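Chloromuconate cycloisomerase (Rhodococcus opacus, PDB 4M0X) binds manganese(II) and belongs to the enolase superfamily, joining an N-terminal capping domain to a C-terminal domain of TIM-barrel type. Local coordinates at residues A[9-14]-A[363-368]; A[302-307]-A[327-332]; A[310-315]-A[348-353]. One frame throughout, in Å; residues are numbered along the deposited sequence.

How the contacts relate
Contact 2 (302-307 with 327-332) and contact 3 (310-315 with 348-353) are both buried and draw on the same helix, 304-316 of the barrel domain: the first at its N-terminal end, facing the capping domain, the second further along its length. Their centres lie about 12 Å apart. Contact 1 (9-14 with 363-368) is more peripheral and partly buried, its centre about 21 Å from that of the chain, and joins the C-terminal helix to the capping-domain sheet. A backbone hydrogen bond anchors contact 1 beside a small apolar patch. Contact 2 sets proline and leucine carbons against a polar helix start, whereas contact 3 is mainly aliphatic, with one buried glutamine.

Contact 1 (A[9-14]-A[363-368]); sequences SATIVD and ERLRKY
The Tyr368 ring carries the methylene CD of its neighbour Lys367 on one face, 3.6 Å above the ring plane and displaced toward the rim, while Asp14 O approaches the ring obliquely, 3.7 Å from Tyr368 CD1. The Tyr368 hydroxyl is hydrogen-bonded to Asp334; Leu15 and Pro16 of strand 5-17 also touch its side chain. The guanidinium of Arg366 grips the Glu363 carboxylate side-on through NE and NH2, a salt bridge along the helix, remote from the strand.

The link to the strand is made by backbone: Asp14 N donates to Tyr368 O at 3.0 Å, nearly straight at the hydrogen (164°) and almost along the C=O axis. Val13 packs beside this bond. Its CG1, anti to the backbone N, packs 3.8 Å from Tyr368 CB, and its CG2 meets Leu365 CD1 at 3.5 Å, the two side chains crossing at about a right angle. Thr11 CG2 reaches the same Leu365 methyl tip to tip. The Asp14 carboxylate turns to Ser32 and Arg370.

The axes of 363-368 and 9-14 cross at 81°, 7.9 Å apart at closest approach. The C-terminal helix thus packs across strand 5-17, joining the chain's end to the antiparallel sheet of the enolase-superfamily capping domain.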
loop_
_atom_site.group_PDB
_atom_site.type_symbol
_atom_site.label_atom_id
_atom_site.label_comp_id
_atom_site.label_asym_id
_atom_site.label_seq_id
_atom_site.Cartn_x
_atom_site.Cartn_y
_atom_site.Cartn_z
ATOM N N SER A 9 -41.718 -9.225 28.821
ATOM C CA SER A 9 -41.845 -7.892 29.416
ATOM C C SER A 9 -40.476 -7.199 29.528
ATOM O O SER A 9 -39.433 -7.855 29.703
ATOM C CB SER A 9 -42.461 -8.007 30.791
ATOM O OG SER A 9 -41.533 -8.622 31.663
ATOM N N ALA A 10 -40.489 -5.874 29.432
ATOM C CA ALA A 10 -39.290 -5.057 29.570
ATOM C C ALA A 10 -39.534 -3.914 30.587
ATOM O O ALA A 10 -40.245 -2.935 30.297
ATOM C CB ALA A 10 -38.870 -4.516 28.212
ATOM N N THR A 11 -38.939 -4.053 31.766
ATOM C CA THR A 11 -39.203 -3.175 32.904
ATOM C C THR A 11 -37.952 -2.402 33.300
ATOM O O THR A 11 -36.895 -3.010 33.602
ATOM C CB THR A 11 -39.534 -3.991 34.161
ATOM O OG1 THR A 11 -40.655 -4.856 33.918
ATOM C CG2 THR A 11 -39.788 -3.071 35.343
ATOM N N ILE A 12 -38.099 -1.078 33.346
ATOM C CA ILE A 12 -37.031 -0.163 33.714
ATOM C C ILE A 12 -36.771 -0.251 35.249
ATOM O O ILE A 12 -37.679 -0.049 36.061
ATOM C CB ILE A 12 -37.369 1.260 33.192
ATOM C CG1 ILE A 12 -37.549 1.234 31.668
ATOM C CG2 ILE A 12 -36.318 2.295 33.546
ATOM C CD1 ILE A 12 -38.313 2.434 31.110
ATOM N N VAL A 13 -35.539 -0.591 35.631
ATOM C CA VAL A 13 -35.171 -0.742 37.043
ATOM C C VAL A 13 -34.060 0.231 37.462
ATOM O O VAL A 13 -33.090 0.457 36.718
ATOM C CB VAL A 13 -34.664 -2.167 37.317
ATOM C CG1 VAL A 13 -34.225 -2.302 38.781
ATOM C CG2 VAL A 13 -35.687 -3.194 36.898
ATOM N N ASP A 14 -34.176 0.818 38.637
ATOM C CA ASP A 14 -33.115 1.732 39.074
ATOM C C ASP A 14 -32.496 1.093 40.274
ATOM O O ASP A 14 -33.207 0.686 41.179
ATOM C CB ASP A 14 -33.627 3.127 39.458
ATOM C CG ASP A 14 -34.231 3.911 38.278
ATOM O OD1 ASP A 14 -33.593 4.071 37.190
ATOM O OD2 ASP A 14 -35.367 4.413 38.478
ATOM N N GLU A 363 -39.590 -9.736 44.239
ATOM C CA GLU A 363 -39.882 -8.678 45.176
ATOM C C GLU A 363 -38.940 -7.513 44.930
ATOM O O GLU A 363 -39.384 -6.355 44.857
ATOM C CB GLU A 363 -39.810 -9.177 46.631
ATOM C CG GLU A 363 -39.939 -8.100 47.696
ATOM C CD GLU A 363 -41.188 -7.236 47.576
ATOM O OE1 GLU A 363 -42.136 -7.580 46.824
ATOM O OE2 GLU A 363 -41.212 -6.186 48.261
ATOM N N ARG A 364 -37.650 -7.815 44.774
ATOM C CA ARG A 364 -36.673 -6.770 44.443
ATOM C C ARG A 364 -36.978 -6.094 43.104
ATOM O O ARG A 364 -36.863 -4.870 42.982
ATOM C CB ARG A 364 -35.271 -7.341 44.420
ATOM C CG ARG A 364 -34.581 -7.322 45.742
ATOM C CD ARG A 364 -33.707 -8.539 45.787
ATOM N NE ARG A 364 -33.480 -8.951 47.159
ATOM C CZ ARG A 364 -32.314 -8.841 47.760
ATOM N NH1 ARG A 364 -31.274 -8.382 47.060
ATOM N NH2 ARG A 364 -32.177 -9.224 49.024
ATOM N N LEU A 365 -37.352 -6.889 42.103
ATOM C CA LEU A 365 -37.716 -6.326 40.829
ATOM C C LEU A 365 -38.843 -5.307 41.037
ATOM O O LEU A 365 -38.772 -4.175 40.533
ATOM C CB LEU A 365 -38.126 -7.397 39.809
ATOM C CG LEU A 365 -38.775 -6.785 38.549
ATOM C CD1 LEU A 365 -37.829 -5.853 37.796
ATOM C CD2 LEU A 365 -39.318 -7.846 37.607
ATOM N N ARG A 366 -39.870 -5.701 41.786
ATOM C CA ARG A 366 -41.030 -4.842 41.983
ATOM C C ARG A 366 -40.544 -3.613 42.698
ATOM O O ARG A 366 -40.815 -2.515 42.252
ATOM C CB ARG A 366 -42.100 -5.557 42.803
ATOM C CG ARG A 366 -43.330 -4.727 43.102
ATOM C CD ARG A 366 -44.196 -5.402 44.153
ATOM N NE ARG A 366 -43.610 -5.325 45.494
ATOM C CZ ARG A 366 -43.379 -4.193 46.171
ATOM N NH1 ARG A 366 -43.656 -3.013 45.632
ATOM N NH2 ARG A 366 -42.856 -4.238 47.395
ATOM N N LYS A 367 -39.768 -3.833 43.770
ATOM C CA LYS A 367 -39.289 -2.784 44.688
ATOM C C LYS A 367 -38.501 -1.739 43.963
ATOM O O LYS A 367 -38.653 -0.556 44.261
ATOM C CB LYS A 367 -38.433 -3.355 45.838
ATOM C CG LYS A 367 -38.238 -2.399 47.006
ATOM C CD LYS A 367 -36.837 -2.437 47.619
ATOM C CE LYS A 367 -36.770 -3.161 48.957
ATOM N NZ LYS A 367 -35.643 -2.606 49.750
ATOM N N TYR A 368 -37.673 -2.165 43.008
ATOM C CA TYR A 368 -36.811 -1.229 42.311
ATOM C C TYR A 368 -37.250 -0.900 40.899
ATOM O O TYR A 368 -36.515 -0.214 40.184
ATOM C CB TYR A 368 -35.354 -1.676 42.338
ATOM C CG TYR A 368 -34.722 -1.722 43.711
ATOM C CD1 TYR A 368 -34.479 -0.550 44.427
ATOM C CD2 TYR A 368 -34.356 -2.945 44.294
ATOM C CE1 TYR A 368 -33.884 -0.584 45.683
ATOM C CE2 TYR A 368 -33.758 -3.001 45.552
ATOM C CZ TYR A 368 -33.508 -1.818 46.247
ATOM O OH TYR A 368 -32.901 -1.846 47.508
#

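Contact 2 (A[302-307]-A[327-332])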
loop_
_atom_site.group_PDB
_atom_site.type_symbol
_atom_site.label_atom_id
_atom_site.label_comp_id
_atom_site.label_asym_id
_atom_site.label_seq_id
_atom_site.Cartn_x
_atom_site.Cartn_y
_atom_site.Cartn_z
ATOM N N GLU A 302 -22.709 -3.139 34.470
ATOM C CA GLU A 302 -23.993 -3.812 34.448
ATOM C C GLU A 302 -24.255 -4.363 35.852
ATOM O O GLU A 302 -23.355 -4.358 36.722
ATOM C CB GLU A 302 -23.983 -4.923 33.378
ATOM C CG GLU A 302 -22.885 -5.989 33.494
ATOM C CD GLU A 302 -21.490 -5.413 33.709
ATOM O OE1 GLU A 302 -21.026 -5.419 34.881
ATOM O OE2 GLU A 302 -20.874 -4.921 32.724
ATOM N N SER A 303 -25.483 -4.810 36.080
ATOM C CA SER A 303 -25.841 -5.392 37.338
ATOM C C SER A 303 -25.374 -6.842 37.310
ATOM O O SER A 303 -24.662 -7.254 36.387
ATOM C CB SER A 303 -27.338 -5.360 37.461
ATOM O OG SER A 303 -27.857 -6.267 36.517
ATOM N N SER A 304 -25.806 -7.635 38.291
ATOM C CA SER A 304 -25.464 -9.051 38.294
ATOM C C SER A 304 -26.157 -9.875 37.218
ATOM O O SER A 304 -25.657 -10.946 36.867
ATOM C CB SER A 304 -25.672 -9.659 39.661
ATOM O OG SER A 304 -24.625 -9.215 40.508
ATOM N N VAL A 305 -27.275 -9.379 36.679
ATOM C CA VAL A 305 -27.962 -10.097 35.601
ATOM C C VAL A 305 -27.090 -10.279 34.335
ATOM O O VAL A 305 -26.835 -11.424 33.924
ATOM C CB VAL A 305 -29.318 -9.458 35.240
ATOM C CG1 VAL A 305 -30.028 -10.249 34.128
ATOM C CG2 VAL A 305 -30.196 -9.328 36.476
ATOM N N MET A 306 -26.640 -9.172 33.729
ATOM C CA MET A 306 -25.729 -9.196 32.573
ATOM C C MET A 306 -24.296 -9.601 32.987
ATOM O O MET A 306 -23.601 -10.326 32.256
ATOM C CB MET A 306 -25.747 -7.828 31.847
ATOM C CG MET A 306 -24.714 -7.604 30.724
ATOM S SD MET A 306 -24.893 -8.636 29.248
ATOM C CE MET A 306 -26.537 -8.216 28.648
ATOM N N GLY A 307 -23.883 -9.145 34.174
ATOM C CA GLY A 307 -22.588 -9.495 34.741
ATOM C C GLY A 307 -22.363 -10.991 34.833
ATOM O O GLY A 307 -21.297 -11.488 34.436
ATOM N N PHE A 327 -16.300 -5.519 37.952
ATOM C CA PHE A 327 -16.390 -5.081 39.352
ATOM C C PHE A 327 -17.748 -4.421 39.585
ATOM O O PHE A 327 -18.173 -4.236 40.718
ATOM C CB PHE A 327 -15.316 -4.030 39.628
ATOM C CG PHE A 327 -15.513 -2.787 38.814
ATOM C CD1 PHE A 327 -16.381 -1.792 39.237
ATOM C CD2 PHE A 327 -14.893 -2.643 37.591
ATOM C CE1 PHE A 327 -16.617 -0.661 38.466
ATOM C CE2 PHE A 327 -15.114 -1.519 36.814
ATOM C CZ PHE A 327 -15.983 -0.528 37.249
ATOM N N GLY A 328 -18.414 -4.036 38.506
ATOM C CA GLY A 328 -19.655 -3.262 38.585
ATOM C C GLY A 328 -20.640 -3.704 39.644
ATOM O O GLY A 328 -20.918 -2.949 40.580
ATOM N N PRO A 329 -21.195 -4.926 39.503
ATOM C CA PRO A 329 -22.055 -5.480 40.558
ATOM C C PRO A 329 -21.534 -5.281 42.011
ATOM O O PRO A 329 -22.283 -4.854 42.854
ATOM C CB PRO A 329 -22.124 -6.960 40.189
ATOM C CG PRO A 329 -22.041 -6.941 38.711
ATOM C CD PRO A 329 -21.024 -5.884 38.392
ATOM N N GLY A 330 -20.266 -5.553 42.288
ATOM C CA GLY A 330 -19.688 -5.278 43.620
ATOM C C GLY A 330 -20.047 -3.927 44.227
ATOM O O GLY A 330 -20.250 -3.829 45.444
ATOM N N LEU A 331 -20.132 -2.905 43.364
ATOM C CA LEU A 331 -20.581 -1.552 43.692
ATOM C C LEU A 331 -22.098 -1.279 43.844
ATOM O O LEU A 331 -22.479 -0.165 44.225
ATOM C CB LEU A 331 -20.029 -0.564 42.663
ATOM C CG LEU A 331 -18.586 -0.108 42.898
ATOM C CD1 LEU A 331 -18.251 0.949 41.860
ATOM C CD2 LEU A 331 -18.337 0.401 44.323
ATOM N N LEU A 332 -22.965 -2.235 43.518
ATOM C CA LEU A 332 -24.406 -2.047 43.731
ATOM C C LEU A 332 -24.755 -2.431 45.168
ATOM O O LEU A 332 -24.187 -3.399 45.657
ATOM C CB LEU A 332 -25.203 -2.898 42.749
ATOM C CG LEU A 332 -24.949 -2.632 41.260
ATOM C CD1 LEU A 332 -25.913 -3.420 40.395
ATOM C CD2 LEU A 332 -25.040 -1.146 40.927
#
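Pro329 gives up the most surface here, its ring pushed into the turn that starts helix 304-316. CD lies 3.2 Å from Glu302 O and CG 3.5 Å from Ser303 O, so one edge of the pyrrolidine rests on two successive carbonyl oxygens. CB comes 3.4 Å from Ser304 OG, a hydroxyl that is itself hydrogen-bonded to Leu341 N.

Glu302 follows in buried area. Its CB points away from 327-332, but with CG between the backbone N and the carbonyl carbon (chi1 56°) and a further bend at chi2 (-48°), the chain doubles back and brings OE1 to 3.5 Å from Pro329 CD. The other oxygen, OE2, accepts from Thr300 N. This glutamate follows barrel strand 294-297, its side chain about 11 Å from the bound manganese.

Leu332 closes the side near the capping domain: CD1 sits 3.6 Å from Ser303 CA and also meets Ser303 CB. Ser303 is the N-cap of the helix, its OG accepting from Val305 N (3.2 Å) and also hydrogen-bonded to Glu49 of strand 45-51. Glu49 accepts from Met306 N too, and Glu335 from Ser304 N.

The carboxylates of Glu49 and Glu335 thus meet the opening turn of the helix, where its dipole probably steadies their negative charge. The side chains of Pro329 and Leu332 bring only carbon to the contact; Ser303 OG, Ser304 OG and Glu302 OE2 have partners outside it, so the helix start and the 327-332 segment are held together by shape and by van der Waals contact.

Contact 3 (A[310-315]-A[348-353]); sequences SAQLYG and LLIPTG
Residues 310-315 of helix 304-316 lie against a chain that leaves strand 347-349 and stays extended through Pro351, and the backbones come nearest at Ala311 and Ile350, with CA atoms 5.7 Å apart. The Ala311 methyl points at the extended chain and touches Leu348 CD2 at 3.6 Å and Pro351 CD at 3.9 Å. Ile350 spans the next turn of the helix. Its CG1 branch, anti to the carbonyl carbon (chi1 -63°), runs past Ala311 O and ends with CD1 on Gly315 CA (3.8 Å), where the glycine backbone itself forms the surface.

Helix 304-316 connects barrel strands 294-297 and 323-324; the contact therefore sets an outer helix of the enolase-type barrel against 347-349, the extra strand that pairs antiparallel with the first barrel strand, 134-141. Leu348 and Ile350 also touch Ile137 and Ile135 of strand 134-141.

Gln312 contributes nearly as much buried surface as Ala311. Its CG packs 3.7 Å from Ile350 CG2, and the chain, extended beyond CG, places NE2 3.1 Å from Pro351 O. A weak hydrogen bond joins NE2 to Gly355 O, while OE1 accepts from Ser124 N.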
loop_
_atom_site.group_PDB
_atom_site.type_symbol
_atom_site.label_atom_id
_atom_site.label_comp_id
_atom_site.label_asym_id
_atom_site.label_seq_id
_atom_site.Cartn_x
_atom_site.Cartn_y
_atom_site.Cartn_z
ATOM N N SER A 310 -22.046 -12.450 31.143
ATOM C CA SER A 310 -20.698 -11.993 30.819
ATOM C C SER A 310 -19.606 -12.801 31.492
ATOM O O SER A 310 -18.672 -13.214 30.828
ATOM C CB SER A 310 -20.508 -10.534 31.207
ATOM O OG SER A 310 -21.351 -9.733 30.421
ATOM N N ALA A 311 -19.706 -13.001 32.804
ATOM C CA ALA A 311 -18.688 -13.754 33.536
ATOM C C ALA A 311 -18.501 -15.143 32.919
ATOM O O ALA A 311 -17.374 -15.632 32.764
ATOM C CB ALA A 311 -19.040 -13.853 35.014
ATOM N N GLN A 312 -19.609 -15.764 32.539
ATOM C CA GLN A 312 -19.537 -17.066 31.898
ATOM C C GLN A 312 -18.842 -16.959 30.535
ATOM O O GLN A 312 -17.914 -17.717 30.249
ATOM C CB GLN A 312 -20.916 -17.715 31.803
ATOM C CG GLN A 312 -21.293 -18.459 33.067
ATOM C CD GLN A 312 -22.673 -19.070 33.011
ATOM O OE1 GLN A 312 -23.098 -19.596 31.976
ATOM N NE2 GLN A 312 -23.386 -19.008 34.125
ATOM N N LEU A 313 -19.279 -16.012 29.710
ATOM C CA LEU A 313 -18.601 -15.731 28.443
ATOM C C LEU A 313 -17.086 -15.686 28.640
ATOM O O LEU A 313 -16.334 -16.481 28.044
ATOM C CB LEU A 313 -19.087 -14.404 27.856
ATOM C CG LEU A 313 -18.316 -13.915 26.632
ATOM C CD1 LEU A 313 -18.489 -14.891 25.470
ATOM C CD2 LEU A 313 -18.791 -12.535 26.228
ATOM N N TYR A 314 -16.657 -14.760 29.508
ATOM C CA TYR A 314 -15.245 -14.501 29.762
ATOM C C TYR A 314 -14.540 -15.761 30.245
ATOM O O TYR A 314 -13.397 -15.998 29.895
ATOM C CB TYR A 314 -15.071 -13.354 30.749
ATOM C CG TYR A 314 -15.775 -12.046 30.391
ATOM C CD1 TYR A 314 -16.345 -11.854 29.133
ATOM C CD2 TYR A 314 -15.826 -10.975 31.304
ATOM C CE1 TYR A 314 -16.973 -10.663 28.800
ATOM C CE2 TYR A 314 -16.458 -9.772 30.968
ATOM C CZ TYR A 314 -17.034 -9.629 29.712
ATOM O OH TYR A 314 -17.671 -8.460 29.326
ATOM N N GLY A 315 -15.223 -16.581 31.030
ATOM C CA GLY A 315 -14.684 -17.880 31.401
ATOM C C GLY A 315 -14.590 -18.905 30.256
ATOM O O GLY A 315 -13.783 -19.852 30.338
ATOM N N LEU A 348 -13.557 -12.397 40.815
ATOM C CA LEU A 348 -14.916 -12.842 40.562
ATOM C C LEU A 348 -14.927 -14.361 40.486
ATOM O O LEU A 348 -14.038 -14.946 39.858
ATOM C CB LEU A 348 -15.440 -12.234 39.265
ATOM C CG LEU A 348 -16.801 -12.709 38.755
ATOM C CD1 LEU A 348 -17.928 -12.384 39.727
ATOM C CD2 LEU A 348 -17.052 -12.086 37.387
ATOM N N LEU A 349 -15.897 -14.996 41.154
ATOM C CA LEU A 349 -16.136 -16.417 40.974
ATOM C C LEU A 349 -17.204 -16.570 39.885
ATOM O O LEU A 349 -18.242 -15.929 39.958
ATOM C CB LEU A 349 -16.647 -17.037 42.256
ATOM C CG LEU A 349 -16.063 -16.892 43.654
ATOM C CD1 LEU A 349 -16.975 -17.718 44.546
ATOM C CD2 LEU A 349 -14.622 -17.382 43.790
ATOM N N ILE A 350 -16.976 -17.403 38.884
ATOM C CA ILE A 350 -17.951 -17.480 37.777
ATOM C C ILE A 350 -19.238 -18.264 38.120
ATOM O O ILE A 350 -19.187 -19.438 38.549
ATOM C CB ILE A 350 -17.308 -18.025 36.474
ATOM C CG1 ILE A 350 -16.198 -17.072 35.983
ATOM C CG2 ILE A 350 -18.370 -18.242 35.398
ATOM C CD1 ILE A 350 -15.122 -17.725 35.151
ATOM N N PRO A 351 -20.404 -17.634 37.931
ATOM C CA PRO A 351 -21.614 -18.407 38.207
ATOM C C PRO A 351 -21.653 -19.725 37.418
ATOM O O PRO A 351 -21.220 -19.783 36.249
ATOM C CB PRO A 351 -22.746 -17.452 37.780
ATOM C CG PRO A 351 -22.152 -16.104 38.021
ATOM C CD PRO A 351 -20.721 -16.255 37.540
ATOM N N THR A 352 -22.158 -20.766 38.077
ATOM C CA THR A 352 -22.159 -22.129 37.569
ATOM C C THR A 352 -23.585 -22.681 37.486
ATOM O O THR A 352 -23.820 -23.713 36.839
ATOM C CB THR A 352 -21.281 -23.074 38.447
ATOM O OG1 THR A 352 -21.667 -22.976 39.830
ATOM C CG2 THR A 352 -19.798 -22.727 38.329
ATOM N N GLY A 353 -24.534 -22.005 38.139
ATOM C CA GLY A 353 -25.929 -22.455 38.175
ATOM C C GLY A 353 -26.486 -22.536 36.767
ATOM O O GLY A 353 -25.819 -22.116 35.825
#